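Local structure of uncharacterized protein (Streptomyces malaysiense, 6ZYL) at residues A[108-113]-A[134-139]; A[83-88]-A[230-235]. The protein catalyses the beta-hydroxylation of thioholgamide as the non-heme monooxygenase ThoJ, probably using iron and 2-oxoglutarate like other members of the phytanoyl-CoA dioxygenase family. One frame throughout, in Å; residues are numbered along the deposited sequence.

Contact 1. Residues A[108-113]-A[134-139]; sequences LVWSTN and LGLDGY
Leu136 lays its CD1 methyl over the six-membered ring of Trp110. The methyl stands 4.0 Å from the ring centroid and only 7° off the ring normal. This is a CH-pi contact made squarely over the face. The second methyl of Leu136, CD2, reaches the pyrrole side of the indole, 3.8 Å from Trp110 NE1. Leu136 and Trp110 extend toward each other from opposite directions, one from each segment.

Leu134 works at the far end of the same ring. Its CB sits 3.7 Å from Trp110 CH2, and its CD2 methyl lies 3.8 Å from Trp110 CZ3. The carbonyl oxygen of Leu134 is also close, 3.7 Å from Trp110 CZ2, in an oblique approach to the ring.

The indole reaches this far because its CG is anti to the backbone N (chi1 -175°), which carries the ring out from strand 107-117. That strand lies within the major sheet of the double-stranded beta-helix fold of the PhyH family. The 134-139 segment contains the short strand 136-137, which pairs with 242-243 in a separate small sheet. Trp110 therefore ties an inner strand of the major sheet to a connection beyond it.

Two polar partners outside the contact fix the indole. Its NE1 is hydrogen-bonded to Asp248 OD2, and Arg286 of helix 273-295 makes a cation-pi contact with the ring. With an alanine in place of Trp110, Leu134 and Leu136 would probably face a gap and Asp248 would lose its NE1 partner. Nearby, Arg289 of the same helix hydrogen-bonds the carbonyl oxygen of Gly135, which connects the two leucines.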
ATOM      1  N   LEU A 108       2.139   8.734  -9.640  1.00 22.61           N
ATOM      2  CA  LEU A 108       1.627   7.506 -10.223  1.00 24.00           C
ATOM      3  C   LEU A 108       1.319   6.526  -9.101  1.00 21.32           C
ATOM      4  O   LEU A 108       1.957   6.550  -8.046  1.00 21.01           O
ATOM      5  CB  LEU A 108       2.632   6.876 -11.192  1.00 22.82           C
ATOM      6  CG  LEU A 108       3.090   7.726 -12.376  1.00 25.00           C
ATOM      7  CD1 LEU A 108       4.458   8.315 -12.089  1.00 25.82           C
ATOM      8  CD2 LEU A 108       3.111   6.890 -13.643  1.00 29.26           C
ATOM      9  N   VAL A 109       0.332   5.668  -9.337  1.00 19.04           N
ATOM     10  CA  VAL A 109       0.033   4.558  -8.439  1.00 22.00           C
ATOM     11  C   VAL A 109       0.824   3.346  -8.916  1.00 21.23           C
ATOM     12  O   VAL A 109       0.626   2.865 -10.037  1.00 20.92           O
ATOM     13  CB  VAL A 109      -1.471   4.256  -8.400  1.00 22.88           C
ATOM     14  CG1 VAL A 109      -1.731   2.995  -7.582  1.00 20.30           C
ATOM     15  CG2 VAL A 109      -2.238   5.439  -7.827  1.00 22.79           C
ATOM     16  N   TRP A 110       1.723   2.853  -8.067  1.00 20.99           N
ATOM     17  CA  TRP A 110       2.588   1.737  -8.426  1.00 21.93           C
ATOM     18  C   TRP A 110       2.019   0.390  -8.009  1.00 21.11           C
ATOM     19  O   TRP A 110       2.249  -0.608  -8.700  1.00 20.08           O
ATOM     20  CB  TRP A 110       3.971   1.938  -7.797  1.00 19.88           C
ATOM     21  CG  TRP A 110       4.979   0.906  -8.187  1.00 19.83           C
ATOM     22  CD1 TRP A 110       5.686   0.848  -9.354  1.00 22.06           C
ATOM     23  CD2 TRP A 110       5.403  -0.213  -7.405  1.00 20.11           C
ATOM     24  NE1 TRP A 110       6.523  -0.242  -9.346  1.00 20.55           N
ATOM     25  CE2 TRP A 110       6.367  -0.911  -8.159  1.00 20.10           C
ATOM     26  CE3 TRP A 110       5.057  -0.696  -6.139  1.00 20.07           C
ATOM     27  CZ2 TRP A 110       6.988  -2.066  -7.691  1.00 21.35           C
ATOM     28  CZ3 TRP A 110       5.675  -1.841  -5.675  1.00 21.59           C
ATOM     29  CH2 TRP A 110       6.630  -2.515  -6.450  1.00 23.12           C
ATOM     30  N   SER A 111       1.279   0.334  -6.902  1.00 20.11           N
ATOM     31  CA  SER A 111       0.651  -0.910  -6.479  1.00 21.65           C
ATOM     32  C   SER A 111      -0.442  -0.602  -5.465  1.00 21.37           C
ATOM     33  O   SER A 111      -0.489   0.485  -4.886  1.00 19.96           O
ATOM     34  CB  SER A 111       1.673  -1.877  -5.873  1.00 22.82           C
ATOM     35  OG  SER A 111       1.859  -1.613  -4.492  1.00 25.13           O
ATOM     36  N   THR A 112      -1.326  -1.579  -5.267  1.00 20.28           N
ATOM     37  CA  THR A 112      -2.295  -1.553  -4.180  1.00 21.20           C
ATOM     38  C   THR A 112      -2.276  -2.900  -3.475  1.00 24.23           C
ATOM     39  O   THR A 112      -2.014  -3.939  -4.090  1.00 22.53           O
ATOM     40  CB  THR A 112      -3.722  -1.236  -4.663  1.00 21.70           C
ATOM     41  OG1 THR A 112      -4.067  -2.070  -5.775  1.00 21.81           O
ATOM     42  CG2 THR A 112      -3.834   0.234  -5.063  1.00 21.62           C
ATOM     43  N   ASN A 113      -2.550  -2.870  -2.173  1.00 24.50           N
ATOM     44  CA  ASN A 113      -2.534  -4.062  -1.340  1.00 22.81           C
ATOM     45  C   ASN A 113      -3.709  -4.020  -0.378  1.00 23.29           C
ATOM     46  O   ASN A 113      -4.016  -2.969   0.191  1.00 23.02           O
ATOM     47  CB  ASN A 113      -1.234  -4.172  -0.525  1.00 24.58           C
ATOM     48  CG  ASN A 113      -0.100  -4.791  -1.309  1.00 30.34           C
ATOM     49  OD1 ASN A 113       0.047  -6.011  -1.352  1.00 31.89           O
ATOM     50  ND2 ASN A 113       0.716  -3.949  -1.927  1.00 29.19           N
ATOM     51  N   LEU A 134      10.650  -4.602  -3.444  1.00 29.61           N
ATOM     52  CA  LEU A 134       9.952  -3.863  -4.489  1.00 26.36           C
ATOM     53  C   LEU A 134      10.838  -3.562  -5.690  1.00 28.41           C
ATOM     54  O   LEU A 134      10.314  -3.272  -6.772  1.00 25.70           O
ATOM     55  CB  LEU A 134       9.394  -2.558  -3.925  1.00 24.73           C
ATOM     56  CG  LEU A 134       8.538  -2.709  -2.669  1.00 23.45           C
ATOM     57  CD1 LEU A 134       7.926  -1.367  -2.288  1.00 24.24           C
ATOM     58  CD2 LEU A 134       7.452  -3.755  -2.867  1.00 28.03           C
ATOM     59  N   GLY A 135      12.156  -3.623  -5.532  1.00 26.93           N
ATOM     60  CA  GLY A 135      13.056  -3.356  -6.636  1.00 26.21           C
ATOM     61  C   GLY A 135      12.908  -1.960  -7.204  1.00 25.15           C
ATOM     62  O   GLY A 135      12.821  -1.780  -8.423  1.00 24.87           O
ATOM     63  N   LEU A 136      12.876  -0.962  -6.327  1.00 24.28           N
ATOM     64  CA  LEU A 136      12.702   0.428  -6.719  1.00 25.60           C
ATOM     65  C   LEU A 136      13.942   1.227  -6.344  1.00 23.21           C
ATOM     66  O   LEU A 136      14.580   0.963  -5.321  1.00 24.64           O
ATOM     67  CB  LEU A 136      11.462   1.031  -6.053  1.00 22.62           C
ATOM     68  CG  LEU A 136      10.121   0.444  -6.500  1.00 22.49           C
ATOM     69  CD1 LEU A 136       8.975   1.058  -5.708  1.00 24.08           C
ATOM     70  CD2 LEU A 136       9.910   0.642  -7.995  1.00 23.31           C
ATOM     71  N   ASP A 137      14.277   2.201  -7.187  1.00 23.45           N
ATOM     72  CA  ASP A 137      15.411   3.094  -6.984  1.00 25.43           C
ATOM     73  C   ASP A 137      14.878   4.518  -7.019  1.00 22.37           C
ATOM     74  O   ASP A 137      14.365   4.965  -8.050  1.00 24.62           O
ATOM     75  CB  ASP A 137      16.473   2.874  -8.063  1.00 25.53           C
ATOM     76  CG  ASP A 137      17.690   3.770  -7.890  1.00 27.71           C
ATOM     77  OD1 ASP A 137      17.839   4.414  -6.828  1.00 25.16           O
ATOM     78  OD2 ASP A 137      18.509   3.820  -8.831  1.00 27.07           O
ATOM     79  N   GLY A 138      14.970   5.214  -5.887  1.00 27.46           N
ATOM     80  CA  GLY A 138      14.434   6.554  -5.761  1.00 26.27           C
ATOM     81  C   GLY A 138      13.257   6.681  -4.822  1.00 24.66           C
ATOM     82  O   GLY A 138      12.710   7.782  -4.691  1.00 22.60           O
ATOM     83  N   TYR A 139      12.836   5.592  -4.177  1.00 25.37           N
ATOM     84  CA  TYR A 139      11.826   5.689  -3.132  1.00 25.95           C
ATOM     85  C   TYR A 139      12.306   6.535  -1.964  1.00 25.93           C
ATOM     86  O   TYR A 139      11.485   7.012  -1.171  1.00 26.03           O
ATOM     87  CB  TYR A 139      11.459   4.292  -2.634  1.00 24.17           C
ATOM     88  CG  TYR A 139      12.623   3.575  -1.981  1.00 25.15           C
ATOM     89  CD1 TYR A 139      12.914   3.761  -0.636  1.00 29.40           C
ATOM     90  CD2 TYR A 139      13.439   2.724  -2.715  1.00 26.89           C
ATOM     91  CE1 TYR A 139      13.980   3.117  -0.040  1.00 33.31           C
ATOM     92  CE2 TYR A 139      14.507   2.073  -2.126  1.00 28.81           C
ATOM     93  CZ  TYR A 139      14.773   2.274  -0.788  1.00 34.27           C
ATOM     94  OH  TYR A 139      15.833   1.631  -0.194  1.00 34.50           O
TER

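Contact 2. Residues A[83-88]-A[230-235]; sequences ASWADR and FNFAID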
ATOM      1  N   ALA A  83     -11.127  -3.227  -9.881  1.00 23.98           N
ATOM      2  CA  ALA A  83     -12.210  -3.015  -8.928  1.00 25.84           C
ATOM      3  C   ALA A  83     -12.516  -1.528  -8.811  1.00 24.05           C
ATOM      4  O   ALA A  83     -11.622  -0.723  -8.528  1.00 24.13           O
ATOM      5  CB  ALA A  83     -11.851  -3.590  -7.556  1.00 25.77           C
ATOM      6  N   SER A  84     -13.788  -1.174  -9.007  1.00 26.38           N
ATOM      7  CA  SER A  84     -14.175   0.232  -8.994  1.00 28.13           C
ATOM      8  C   SER A  84     -13.930   0.868  -7.630  1.00 23.56           C
ATOM      9  O   SER A  84     -13.545   2.040  -7.546  1.00 23.60           O
ATOM     10  CB  SER A  84     -15.643   0.371  -9.392  1.00 30.17           C
ATOM     11  OG  SER A  84     -15.834   0.035 -10.756  1.00 42.24           O
ATOM     12  N   TRP A  85     -14.152   0.116  -6.548  1.00 23.11           N
ATOM     13  CA  TRP A  85     -13.955   0.686  -5.217  1.00 24.10           C
ATOM     14  C   TRP A  85     -12.492   1.047  -4.988  1.00 22.20           C
ATOM     15  O   TRP A  85     -12.189   2.086  -4.389  1.00 23.60           O
ATOM     16  CB  TRP A  85     -14.448  -0.284  -4.141  1.00 23.29           C
ATOM     17  CG  TRP A  85     -13.628  -1.530  -3.997  1.00 22.97           C
ATOM     18  CD1 TRP A  85     -13.864  -2.736  -4.587  1.00 22.30           C
ATOM     19  CD2 TRP A  85     -12.444  -1.696  -3.206  1.00 22.90           C
ATOM     20  NE1 TRP A  85     -12.900  -3.641  -4.218  1.00 22.77           N
ATOM     21  CE2 TRP A  85     -12.015  -3.027  -3.371  1.00 22.61           C
ATOM     22  CE3 TRP A  85     -11.703  -0.847  -2.378  1.00 26.23           C
ATOM     23  CZ2 TRP A  85     -10.881  -3.531  -2.741  1.00 23.33           C
ATOM     24  CZ3 TRP A  85     -10.574  -1.348  -1.753  1.00 25.26           C
ATOM     25  CH2 TRP A  85     -10.176  -2.678  -1.936  1.00 24.82           C
ATOM     26  N   ALA A  86     -11.570   0.206  -5.463  1.00 21.89           N
ATOM     27  CA  ALA A  86     -10.151   0.516  -5.332  1.00 21.25           C
ATOM     28  C   ALA A  86      -9.752   1.649  -6.269  1.00 22.05           C
ATOM     29  O   ALA A  86      -8.988   2.542  -5.885  1.00 23.06           O
ATOM     30  CB  ALA A  86      -9.312  -0.730  -5.608  1.00 22.09           C
ATOM     31  N   ASP A  87     -10.258   1.628  -7.504  1.00 22.37           N
ATOM     32  CA  ASP A  87     -10.000   2.728  -8.425  1.00 23.08           C
ATOM     33  C   ASP A  87     -10.431   4.058  -7.820  1.00 25.30           C
ATOM     34  O   ASP A  87      -9.735   5.070  -7.961  1.00 24.00           O
ATOM     35  CB  ASP A  87     -10.725   2.483  -9.748  1.00 25.87           C
ATOM     36  CG  ASP A  87     -10.776   3.722 -10.625  1.00 25.25           C
ATOM     37  OD1 ASP A  87      -9.787   3.985 -11.342  1.00 26.24           O
ATOM     38  OD2 ASP A  87     -11.803   4.432 -10.594  1.00 27.97           O
ATOM     39  N   ARG A  88     -11.575   4.072  -7.132  1.00 25.18           N
ATOM     40  CA  ARG A  88     -12.090   5.319  -6.577  1.00 26.24           C
ATOM     41  C   ARG A  88     -11.179   5.858  -5.481  1.00 23.17           C
ATOM     42  O   ARG A  88     -10.923   7.066  -5.420  1.00 23.47           O
ATOM     43  CB  ARG A  88     -13.505   5.102  -6.039  1.00 31.06           C
ATOM     44  CG  ARG A  88     -14.203   6.369  -5.567  1.00 38.53           C
ATOM     45  CD  ARG A  88     -15.637   6.081  -5.116  1.00 43.56           C
ATOM     46  NE  ARG A  88     -15.693   5.229  -3.931  1.00 38.18           N
ATOM     47  CZ  ARG A  88     -16.118   3.969  -3.928  1.00 43.00           C
ATOM     48  NH1 ARG A  88     -16.537   3.399  -5.051  1.00 37.10           N
ATOM     49  NH2 ARG A  88     -16.131   3.277  -2.797  1.00 35.47           N
ATOM     50  N   PHE A 230      -9.324  -4.214   8.367  1.00 24.19           N
ATOM     51  CA  PHE A 230      -9.177  -4.074   6.921  1.00 23.71           C
ATOM     52  C   PHE A 230      -8.418  -2.793   6.611  1.00 23.37           C
ATOM     53  O   PHE A 230      -8.859  -1.701   6.986  1.00 22.94           O
ATOM     54  CB  PHE A 230     -10.539  -4.045   6.217  1.00 25.72           C
ATOM     55  CG  PHE A 230     -11.227  -5.375   6.150  1.00 24.64           C
ATOM     56  CD1 PHE A 230     -11.769  -5.946   7.289  1.00 28.19           C
ATOM     57  CD2 PHE A 230     -11.350  -6.046   4.946  1.00 24.06           C
ATOM     58  CE1 PHE A 230     -12.407  -7.168   7.230  1.00 31.46           C
ATOM     59  CE2 PHE A 230     -11.984  -7.271   4.881  1.00 27.45           C
ATOM     60  CZ  PHE A 230     -12.514  -7.833   6.025  1.00 30.06           C
ATOM     61  N   ASN A 231      -7.303  -2.920   5.895  1.00 22.84           N
ATOM     62  CA  ASN A 231      -6.523  -1.770   5.464  1.00 21.99           C
ATOM     63  C   ASN A 231      -6.168  -1.915   3.992  1.00 21.01           C
ATOM     64  O   ASN A 231      -5.868  -3.014   3.516  1.00 23.06           O
ATOM     65  CB  ASN A 231      -5.264  -1.618   6.313  1.00 20.83           C
ATOM     66  CG  ASN A 231      -5.582  -1.258   7.754  1.00 21.76           C
ATOM     67  OD1 ASN A 231      -5.877  -2.130   8.571  1.00 23.06           O
ATOM     68  ND2 ASN A 231      -5.541   0.033   8.065  1.00 22.23           N
ATOM     69  N   PHE A 232      -6.223  -0.794   3.279  1.00 20.80           N
ATOM     70  CA  PHE A 232      -5.993  -0.723   1.840  1.00 20.08           C
ATOM     71  C   PHE A 232      -4.783   0.177   1.626  1.00 20.39           C
ATOM     72  O   PHE A 232      -4.837   1.377   1.917  1.00 19.78           O
ATOM     73  CB  PHE A 232      -7.240  -0.192   1.133  1.00 22.19           C
ATOM     74  CG  PHE A 232      -7.080  -0.015  -0.345  1.00 20.14           C
ATOM     75  CD1 PHE A 232      -6.954  -1.111  -1.183  1.00 21.43           C
ATOM     76  CD2 PHE A 232      -7.078   1.252  -0.900  1.00 20.87           C
ATOM     77  CE1 PHE A 232      -6.813  -0.942  -2.548  1.00 23.31           C
ATOM     78  CE2 PHE A 232      -6.937   1.428  -2.263  1.00 23.34           C
ATOM     79  CZ  PHE A 232      -6.806   0.330  -3.087  1.00 21.30           C
ATOM     80  N   ALA A 233      -3.691  -0.404   1.135  1.00 19.08           N
ATOM     81  CA  ALA A 233      -2.415   0.287   1.011  1.00 20.68           C
ATOM     82  C   ALA A 233      -2.150   0.654  -0.441  1.00 20.11           C
ATOM     83  O   ALA A 233      -2.376  -0.149  -1.350  1.00 19.93           O
ATOM     84  CB  ALA A 233      -1.273  -0.582   1.543  1.00 20.49           C
ATOM     85  N   ILE A 234      -1.652   1.871  -0.650  1.00 21.24           N
ATOM     86  CA  ILE A 234      -1.438   2.420  -1.982  1.00 19.63           C
ATOM     87  C   ILE A 234      -0.013   2.942  -2.053  1.00 20.89           C
ATOM     88  O   ILE A 234       0.378   3.798  -1.253  1.00 22.25           O
ATOM     89  CB  ILE A 234      -2.425   3.553  -2.311  1.00 20.84           C
ATOM     90  CG1 ILE A 234      -3.843   3.193  -1.876  1.00 20.95           C
ATOM     91  CG2 ILE A 234      -2.393   3.870  -3.800  1.00 20.90           C
ATOM     92  CD1 ILE A 234      -4.764   4.404  -1.768  1.00 20.02           C
ATOM     93  N   ASP A 235       0.757   2.439  -3.012  1.00 21.31           N
ATOM     94  CA  ASP A 235       2.110   2.924  -3.248  1.00 20.62           C
ATOM     95  C   ASP A 235       2.073   4.030  -4.295  1.00 22.49           C
ATOM     96  O   ASP A 235       1.703   3.788  -5.449  1.00 21.16           O
ATOM     97  CB  ASP A 235       3.022   1.790  -3.703  1.00 21.61           C
ATOM     98  CG  ASP A 235       3.370   0.844  -2.580  1.00 21.64           C
ATOM     99  OD1 ASP A 235       3.615   1.329  -1.455  1.00 21.79           O
ATOM    100  OD2 ASP A 235       3.387  -0.382  -2.815  1.00 21.53           O
TER
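Phe232 receives the edge of the Trp85 indole on one face of its ring. The pair is edge-to-face, with the ring centroids 5.0 Å apart and the planes at 61°. Two indole atoms do the touching. CZ3 and CH2 of Trp85 each lie 3.7 Å from Phe232 CD1, and the approach is toward the rim of the phenyl ring. The CB methyl of Ala86 meets the end of the same ring, 3.7 Å from Phe232 CZ, and comes in obliquely.

The torsions set this up. Trp85 has its CG between the backbone N and the carbonyl carbon (chi1 69°), which swings the indole back past Ala86 and brings its far edge to the phenylalanine. The Ala86 methyl lies over the indole too, 3.9 Å above its plane near the rim. Phe232 has its CG anti to the backbone N (chi1 177°) and points its ring from the strand at the helix.

Farther out, Ala83 is the N-cap residue of helix 84-90, and its O accepts a bond from Asp87 N at 2.9 Å. A salt bridge from Asp87 to Arg266 and another from Arg88 to Glu55 hold this helix from outside the contact. Tyr59 of helix 46-66 makes a second edge-to-face pair with Trp85. Phe232 also packs on Thr112 of the adjoining strand 107-117. The contact thus packs helix 84-90 against the major sheet.

All three touching side chains are buried, and what joins them is aromatic and methyl packing. Its hold on the helix therefore depends on shape and close fit.

How the contacts relate
Contacts 1 and 2 lie about 15 Å apart, centre to centre, and meet through one sheet. Strands 107-117 and 229-237 are antiparallel neighbours in it. Two probable backbone hydrogen bonds join them: Asn113 O to Ala233 N at 2.8 Å, and Trp110 N to Asp235 O at 2.8 Å. Along the chain, 83-88 comes first, then both segments of contact 1, and 230-235 last. Contact 2 thus spans a long stretch of sequence that includes all of contact 1. One contact brings helix 84-90 to this strand pair, and the other brings the 134-139 connection. Different parts of the chain are so packed on one shared framework.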